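Local coordinates for protein lactaldehyde dehydrogenase (Escherichia coli, PDB 2IMP) that oxidises L-lactaldehyde irreversibly to L-lactate with NAD(+), and also acts on glycolaldehyde and L-glyceraldehyde, serving the breakdown of L-fucose and L-rhamnose, at residues A[16-20]-A[21-25]; A[399-402]-A[403-407]; A[417-420]-A[421-424]. All blocks are in the same frame, centred on the assembly; numbering follows the deposited sequence.

Contact 1: A[16-20]-A[21-25]; sequences VTWRG and DAWID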
loop_
_atom_site.group_PDB
_atom_site.type_symbol
_atom_site.label_atom_id
_atom_site.label_comp_id
_atom_site.label_asym_id
_atom_site.label_seq_id
_atom_site.Cartn_x
_atom_site.Cartn_y
_atom_site.Cartn_z
ATOM N N VAL A 16 13.790 23.102 -34.140
ATOM C CA VAL A 16 15.071 23.608 -34.601
ATOM C C VAL A 16 15.537 22.994 -35.929
ATOM O O VAL A 16 15.778 21.790 -36.016
ATOM C CB VAL A 16 16.174 23.379 -33.538
ATOM C CG1 VAL A 16 17.503 23.941 -34.032
ATOM C CG2 VAL A 16 15.781 24.046 -32.232
ATOM N N THR A 17 15.649 23.832 -36.954
ATOM C CA THR A 17 16.086 23.360 -38.260
ATOM C C THR A 17 17.525 22.814 -38.275
ATOM O O THR A 17 18.461 23.481 -37.839
ATOM C CB THR A 17 15.974 24.474 -39.333
ATOM O OG1 THR A 17 14.594 24.805 -39.539
ATOM C CG2 THR A 17 16.578 24.007 -40.655
ATOM N N TRP A 18 17.668 21.598 -38.782
ATOM C CA TRP A 18 18.956 20.928 -38.873
ATOM C C TRP A 18 19.956 21.603 -39.839
ATOM O O TRP A 18 19.660 21.785 -41.019
ATOM C CB TRP A 18 18.725 19.486 -39.308
ATOM C CG TRP A 18 19.962 18.675 -39.500
ATOM C CD1 TRP A 18 20.364 18.061 -40.652
ATOM C CD2 TRP A 18 20.902 18.290 -38.488
ATOM N NE1 TRP A 18 21.491 17.312 -40.420
ATOM C CE2 TRP A 18 21.845 17.436 -39.109
ATOM C CE3 TRP A 18 21.039 18.586 -37.129
ATOM C CZ2 TRP A 18 22.908 16.864 -38.400
ATOM C CZ3 TRP A 18 22.096 18.018 -36.428
ATOM C CH2 TRP A 18 23.020 17.170 -37.068
ATOM N N ARG A 19 21.129 21.958 -39.325
ATOM C CA ARG A 19 22.148 22.602 -40.145
ATOM C C ARG A 19 23.233 21.647 -40.685
ATOM O O ARG A 19 24.088 22.049 -41.476
ATOM C CB ARG A 19 22.812 23.741 -39.362
ATOM C CG ARG A 19 21.848 24.845 -38.952
ATOM C CD ARG A 19 21.046 25.344 -40.150
ATOM N NE ARG A 19 20.059 26.354 -39.778
ATOM C CZ ARG A 19 19.141 26.840 -40.609
ATOM N NH1 ARG A 19 19.086 26.409 -41.863
ATOM N NH2 ARG A 19 18.279 27.757 -40.188
ATOM N N GLY A 20 23.183 20.391 -40.253
ATOM C CA GLY A 20 24.157 19.420 -40.717
ATOM C C GLY A 20 23.928 19.076 -42.176
ATOM O O GLY A 20 22.897 19.433 -42.754
ATOM N N ASP A 21 24.890 18.384 -42.775
ATOM C CA ASP A 21 24.791 17.989 -44.176
ATOM C C ASP A 21 24.285 16.554 -44.383
ATOM O O ASP A 21 23.858 16.185 -45.478
ATOM C CB ASP A 21 26.152 18.136 -44.861
ATOM C CG ASP A 21 26.584 19.581 -44.997
ATOM O OD1 ASP A 21 27.756 19.815 -45.367
ATOM O OD2 ASP A 21 25.752 20.482 -44.745
ATOM N N ALA A 22 24.343 15.760 -43.318
ATOM C CA ALA A 22 23.908 14.375 -43.384
ATOM C C ALA A 22 22.453 14.130 -42.942
ATOM O O ALA A 22 22.019 14.584 -41.880
ATOM C CB ALA A 22 24.850 13.500 -42.570
ATOM N N TRP A 23 21.717 13.420 -43.789
ATOM C CA TRP A 23 20.335 13.079 -43.509
ATOM C C TRP A 23 20.063 11.571 -43.602
ATOM O O TRP A 23 20.781 10.840 -44.278
ATOM C CB TRP A 23 19.384 13.788 -44.478
ATOM C CG TRP A 23 19.371 15.275 -44.383
ATOM C CD1 TRP A 23 20.231 16.142 -44.991
ATOM C CD2 TRP A 23 18.434 16.078 -43.657
ATOM N NE1 TRP A 23 19.885 17.437 -44.692
ATOM C CE2 TRP A 23 18.791 17.428 -43.875
ATOM C CE3 TRP A 23 17.333 15.790 -42.841
ATOM C CZ2 TRP A 23 18.074 18.492 -43.308
ATOM C CZ3 TRP A 23 16.622 16.847 -42.277
ATOM C CH2 TRP A 23 17.000 18.183 -42.513
ATOM N N ILE A 24 19.034 11.123 -42.901
ATOM C CA ILE A 24 18.646 9.725 -42.935
ATOM C C ILE A 24 17.288 9.552 -43.634
ATOM O O ILE A 24 16.306 10.194 -43.257
ATOM C CB ILE A 24 18.547 9.138 -41.509
ATOM C CG1 ILE A 24 19.908 9.225 -40.812
ATOM C CG2 ILE A 24 18.077 7.695 -41.571
ATOM C CD1 ILE A 24 19.900 8.717 -39.378
ATOM N N ASP A 25 17.246 8.715 -44.662
ATOM C CA ASP A 25 15.996 8.499 -45.371
ATOM C C ASP A 25 15.006 7.587 -44.631
ATOM O O ASP A 25 15.382 6.532 -44.130
ATOM C CB ASP A 25 16.241 7.883 -46.759
ATOM C CG ASP A 25 16.891 8.849 -47.734
ATOM O OD1 ASP A 25 16.439 10.008 -47.835
ATOM O OD2 ASP A 25 17.851 8.434 -48.416
#

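Contact 2: A[399-402]-A[403-407]; sequences DAIS and MANDS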
loop_
_atom_site.group_PDB
_atom_site.type_symbol
_atom_site.label_atom_id
_atom_site.label_comp_id
_atom_site.label_asym_id
_atom_site.label_seq_id
_atom_site.Cartn_x
_atom_site.Cartn_y
_atom_site.Cartn_z
ATOM N N ASP A 399 6.695 -30.973 -18.710
ATOM C CA ASP A 399 7.534 -30.866 -19.902
ATOM C C ASP A 399 7.363 -29.487 -20.569
ATOM O O ASP A 399 8.333 -28.813 -20.920
ATOM C CB ASP A 399 7.157 -31.944 -20.931
ATOM C CG ASP A 399 7.438 -33.356 -20.447
ATOM O OD1 ASP A 399 7.208 -33.631 -19.253
ATOM O OD2 ASP A 399 7.870 -34.201 -21.269
ATOM N N ALA A 400 6.101 -29.102 -20.737
ATOM C CA ALA A 400 5.760 -27.822 -21.335
ATOM C C ALA A 400 6.280 -26.627 -20.509
ATOM O O ALA A 400 6.897 -25.709 -21.046
ATOM C CB ALA A 400 4.254 -27.722 -21.508
ATOM N N ILE A 401 6.023 -26.660 -19.205
ATOM C CA ILE A 401 6.488 -25.599 -18.323
ATOM C C ILE A 401 8.020 -25.490 -18.343
ATOM O O ILE A 401 8.582 -24.396 -18.405
ATOM C CB ILE A 401 6.029 -25.843 -16.868
ATOM C CG1 ILE A 401 4.508 -25.715 -16.775
ATOM C CG2 ILE A 401 6.701 -24.848 -15.929
ATOM C CD1 ILE A 401 3.966 -25.942 -15.385
ATOM N N SER A 402 8.669 -26.648 -18.303
ATOM C CA SER A 402 10.118 -26.724 -18.329
ATOM C C SER A 402 10.724 -26.171 -19.631
ATOM O O SER A 402 11.742 -25.481 -19.601
ATOM C CB SER A 402 10.564 -28.170 -18.128
ATOM O OG SER A 402 11.971 -28.266 -18.197
ATOM N N MET A 403 10.090 -26.481 -20.762
ATOM C CA MET A 403 10.564 -25.984 -22.049
ATOM C C MET A 403 10.292 -24.480 -22.238
ATOM O O MET A 403 11.104 -23.758 -22.819
ATOM C CB MET A 403 9.933 -26.780 -23.197
ATOM C CG MET A 403 10.424 -28.222 -23.278
ATOM S SD MET A 403 9.865 -29.105 -24.751
ATOM C CE MET A 403 8.326 -29.758 -24.166
ATOM N N ALA A 404 9.145 -24.024 -21.746
ATOM C CA ALA A 404 8.818 -22.609 -21.824
ATOM C C ALA A 404 9.841 -21.777 -21.018
ATOM O O ALA A 404 10.326 -20.744 -21.481
ATOM C CB ALA A 404 7.404 -22.364 -21.293
ATOM N N ASN A 405 10.166 -22.261 -19.820
ATOM C CA ASN A 405 11.144 -21.588 -18.971
ATOM C C ASN A 405 12.566 -21.643 -19.538
ATOM O O ASN A 405 13.420 -20.839 -19.173
ATOM C CB ASN A 405 11.156 -22.186 -17.562
ATOM C CG ASN A 405 9.928 -21.815 -16.766
ATOM O OD1 ASN A 405 9.315 -20.778 -17.008
ATOM N ND2 ASN A 405 9.569 -22.650 -15.799
ATOM N N ASP A 406 12.801 -22.602 -20.428
ATOM C CA ASP A 406 14.107 -22.752 -21.053
ATOM C C ASP A 406 14.364 -21.671 -22.116
ATOM O O ASP A 406 14.381 -21.940 -23.319
ATOM C CB ASP A 406 14.230 -24.143 -21.677
ATOM C CG ASP A 406 15.564 -24.355 -22.360
ATOM O OD1 ASP A 406 16.602 -24.061 -21.733
ATOM O OD2 ASP A 406 15.575 -24.815 -23.520
ATOM N N SER A 407 14.557 -20.447 -21.635
ATOM C CA SER A 407 14.777 -19.293 -22.493
ATOM C C SER A 407 15.463 -18.119 -21.764
ATOM O O SER A 407 15.241 -17.922 -20.569
ATOM C CB SER A 407 13.421 -18.823 -23.041
ATOM O OG SER A 407 13.495 -17.537 -23.637
#

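Contact 3: A[417-420]-A[421-424]; sequences TQNL and NVAM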
loop_
_atom_site.group_PDB
_atom_site.type_symbol
_atom_site.label_atom_id
_atom_site.label_comp_id
_atom_site.label_asym_id
_atom_site.label_seq_id
_atom_site.Cartn_x
_atom_site.Cartn_y
_atom_site.Cartn_z
ATOM N N THR A 417 -6.318 -24.259 -20.785
ATOM C CA THR A 417 -6.795 -25.445 -20.102
ATOM C C THR A 417 -8.073 -25.162 -19.297
ATOM O O THR A 417 -8.459 -24.002 -19.129
ATOM C CB THR A 417 -5.703 -25.974 -19.140
ATOM O OG1 THR A 417 -6.174 -27.130 -18.439
ATOM C CG2 THR A 417 -5.332 -24.900 -18.127
ATOM N N GLN A 418 -8.712 -26.215 -18.803
ATOM C CA GLN A 418 -9.932 -26.046 -18.032
ATOM C C GLN A 418 -9.858 -26.664 -16.616
ATOM O O GLN A 418 -10.844 -26.667 -15.865
ATOM C CB GLN A 418 -11.110 -26.630 -18.815
ATOM C CG GLN A 418 -11.129 -26.161 -20.272
ATOM C CD GLN A 418 -12.345 -26.664 -21.031
ATOM O OE1 GLN A 418 -13.074 -25.865 -21.644
ATOM N NE2 GLN A 418 -12.563 -27.968 -21.031
ATOM N N ASN A 419 -8.679 -27.175 -16.268
ATOM C CA ASN A 419 -8.471 -27.792 -14.963
ATOM C C ASN A 419 -7.872 -26.833 -13.888
ATOM O O ASN A 419 -6.791 -26.263 -14.069
ATOM C CB ASN A 419 -7.585 -29.030 -15.123
ATOM C CG ASN A 419 -7.369 -29.776 -13.813
ATOM O OD1 ASN A 419 -6.595 -29.344 -12.954
ATOM N ND2 ASN A 419 -8.061 -30.902 -13.652
ATOM N N LEU A 420 -8.593 -26.661 -12.786
ATOM C CA LEU A 420 -8.126 -25.779 -11.726
ATOM C C LEU A 420 -6.664 -26.041 -11.319
ATOM O O LEU A 420 -5.855 -25.115 -11.244
ATOM C CB LEU A 420 -9.033 -25.892 -10.493
ATOM C CG LEU A 420 -8.628 -25.049 -9.276
ATOM C CD1 LEU A 420 -8.603 -23.577 -9.653
ATOM C CD2 LEU A 420 -9.598 -25.287 -8.129
ATOM N N ASN A 421 -6.341 -27.307 -11.075
ATOM C CA ASN A 421 -4.989 -27.673 -10.678
ATOM C C ASN A 421 -3.919 -27.328 -11.742
ATOM O O ASN A 421 -2.832 -26.846 -11.407
ATOM C CB ASN A 421 -4.932 -29.166 -10.349
ATOM C CG ASN A 421 -4.131 -29.451 -9.098
ATOM O OD1 ASN A 421 -2.914 -29.247 -9.063
ATOM N ND2 ASN A 421 -4.813 -29.914 -8.054
ATOM N N VAL A 422 -4.246 -27.580 -13.007
ATOM C CA VAL A 422 -3.331 -27.280 -14.100
ATOM C C VAL A 422 -2.998 -25.775 -14.169
ATOM O O VAL A 422 -1.834 -25.384 -14.297
ATOM C CB VAL A 422 -3.922 -27.729 -15.467
ATOM C CG1 VAL A 422 -3.010 -27.294 -16.604
ATOM C CG2 VAL A 422 -4.082 -29.249 -15.493
ATOM N N ALA A 423 -4.043 -24.956 -14.071
ATOM C CA ALA A 423 -3.889 -23.512 -14.092
ATOM C C ALA A 423 -2.989 -23.004 -12.951
ATOM O O ALA A 423 -2.022 -22.282 -13.187
ATOM C CB ALA A 423 -5.259 -22.847 -14.007
ATOM N N MET A 424 -3.317 -23.393 -11.722
ATOM C CA MET A 424 -2.515 -22.980 -10.581
ATOM C C MET A 424 -1.061 -23.493 -10.670
ATOM O O MET A 424 -0.130 -22.838 -10.202
ATOM C CB MET A 424 -3.154 -23.458 -9.272
ATOM C CG MET A 424 -4.573 -22.945 -9.045
ATOM S SD MET A 424 -4.773 -21.191 -9.468
ATOM C CE MET A 424 -3.809 -20.404 -8.160
#

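Contact 1: A[16-20]-A[21-25]
Trp18 sets the edge of its five-membered ring against a face of Trp23, a T-shaped indole pair that spans the surface loop between strands 14-16 and 23-27, Trp18 within it and Trp23 at the start of strand 23-27. These are the two outermost strands, within this chain, of the N-terminal four-stranded sheet. The ring planes stand at 82° to each other. Trp18 CD1 makes the closest approach, 3.5 Å from Trp23 CZ2 and offset toward the rim of that ring. Trp18 reaches this place with its CG anti to the backbone N (chi1 178°), and the two side chains run past each other in opposite directions. Gly20 lies close against Trp18: its N sits 3.4 Å above the plane of that ring, and a CB at Gly20 would collide with Trp18 CZ2. Beyond the loop, both indoles pack on Pro39 of strand 34-39, and Trp18 also meets Met9 and Trp23 Gln6 of strand 5-11, which lays the loop against the sheet whose outer strands it joins. The pyrrole N-H is used as well: Trp18 NE1 donates to Ala22 O at 3.1 Å, a bent bond with 139° at the hydrogen, its acceptor lying out of the indole plane.

Contact 2: A[399-402]-A[403-407]
Met403 folds back over Asp399 in an i to i+4 contact along the last turns of helix 397-405, a partly buried helix packed on the sheet that contains strands 257-260, 290-294 and 388-394. Backbone bonds carry most of it. Met403 N donates to Asp399 O at 2.9 Å, Ala404 N to Ala400 O and Asn405 N to Ile401 O in the same pattern, and the series fades at Asp406, whose N reaches Ser402 O only through a weak bond with 124° at the hydrogen. The Met403 chain is bent at its last torsion (chi3 -89°), which turns Met403 CE back along the helix to lie 3.4 Å from Asp399 O; it also meets Asp399 CB. Met403 also touches Tyr292 and Phe394, while Ala400 and Ala404 face Ile259 and Pro257.

Two residues on, and on another side of the helix, Ile401 and Asn405 lie side by side and point the same way, with Ile401 CG2 3.6 Å from Asn405 ND2. The amide takes its polar partners elsewhere: ND2 donates to Gly429 O and OD1 accepts from Lys431 N, tying this helix to the C-terminal end of helix 420-429 and the loop after it. Arg290 bonds to Met403 O and Ala404 O near the helix end, and Asp406 OD2 accepts from Gln375 NE2. The chain then passes through Asp406, the centre of an inverse gamma turn, and Ser407 N donates to Asn405 O at 2.7 Å. This is the helix of a beta-alpha-beta crossover linking parallel strands 388-394 and 409-416.

Contact 3: A[417-420]-A[421-424]
Asn419 turns its side-chain carbonyl back over the first turn of helix 420-429, where OD1 accepts from Val422 N at 2.9 Å with 153° at the hydrogen. Holding CG anti to the backbone N (chi1 -177°) brings OD1 within reach of this N-H, which is tilted 17° from the carbonyl plane. The same residue's main-chain O receives Ala423 N in a nearly straight bond of 3.0 Å, and Leu420 O takes Met424 N in the next.

Val422 packs against the cap. Val422 CG2 rests 3.5 Å from Asn419 CB, the two side chains at about a right angle, and Val422 CG1 lies 3.7 Å from both OG1 and CG2 of Thr417. The Leu420 and Met424 side chains lie side by side, Leu420 CD1 4.1 Å from Met424 CG. With an alanine at Asn419, CB stays against Val422 CG2, but Val422 N would probably be left without its capping acceptor.

Farther out, Thr417 OG1 accepts weakly from Asn419 N and is itself bonded to Asp263 OD1, while Asp263 OD2 receives Gln418 N. The second subunit forms backbone hydrogen bonds with Gln418 and Leu420 and packs its Leu420 on Leu420 and Ala423 here, and the third places Ser479 against Asn421, so the cap lies at subunit interfaces of the tetramer. The whole is a classical asparagine N-cap, opening the helix that follows strand 409-416.

Contact 1 is a surface contact, whereas contacts 2 and 3 are partly buried and lie on the other side of the chain's centre, with about 48 and 57 Å from its centre to theirs. The latter pair are neighbours, their centres about 17 Å and nearest atoms about 6 Å apart without touching, and strand 409-416 separates their helices along the chain. Chemistry follows place: a loop between strands relies on an aromatic pair and an indole-to-backbone bond, one helix end is held largely by main-chain bonds, and the start of the next helix by a side-chain cap. No other subunit touches 16-25 or 399-407, whereas 417-424 meets two.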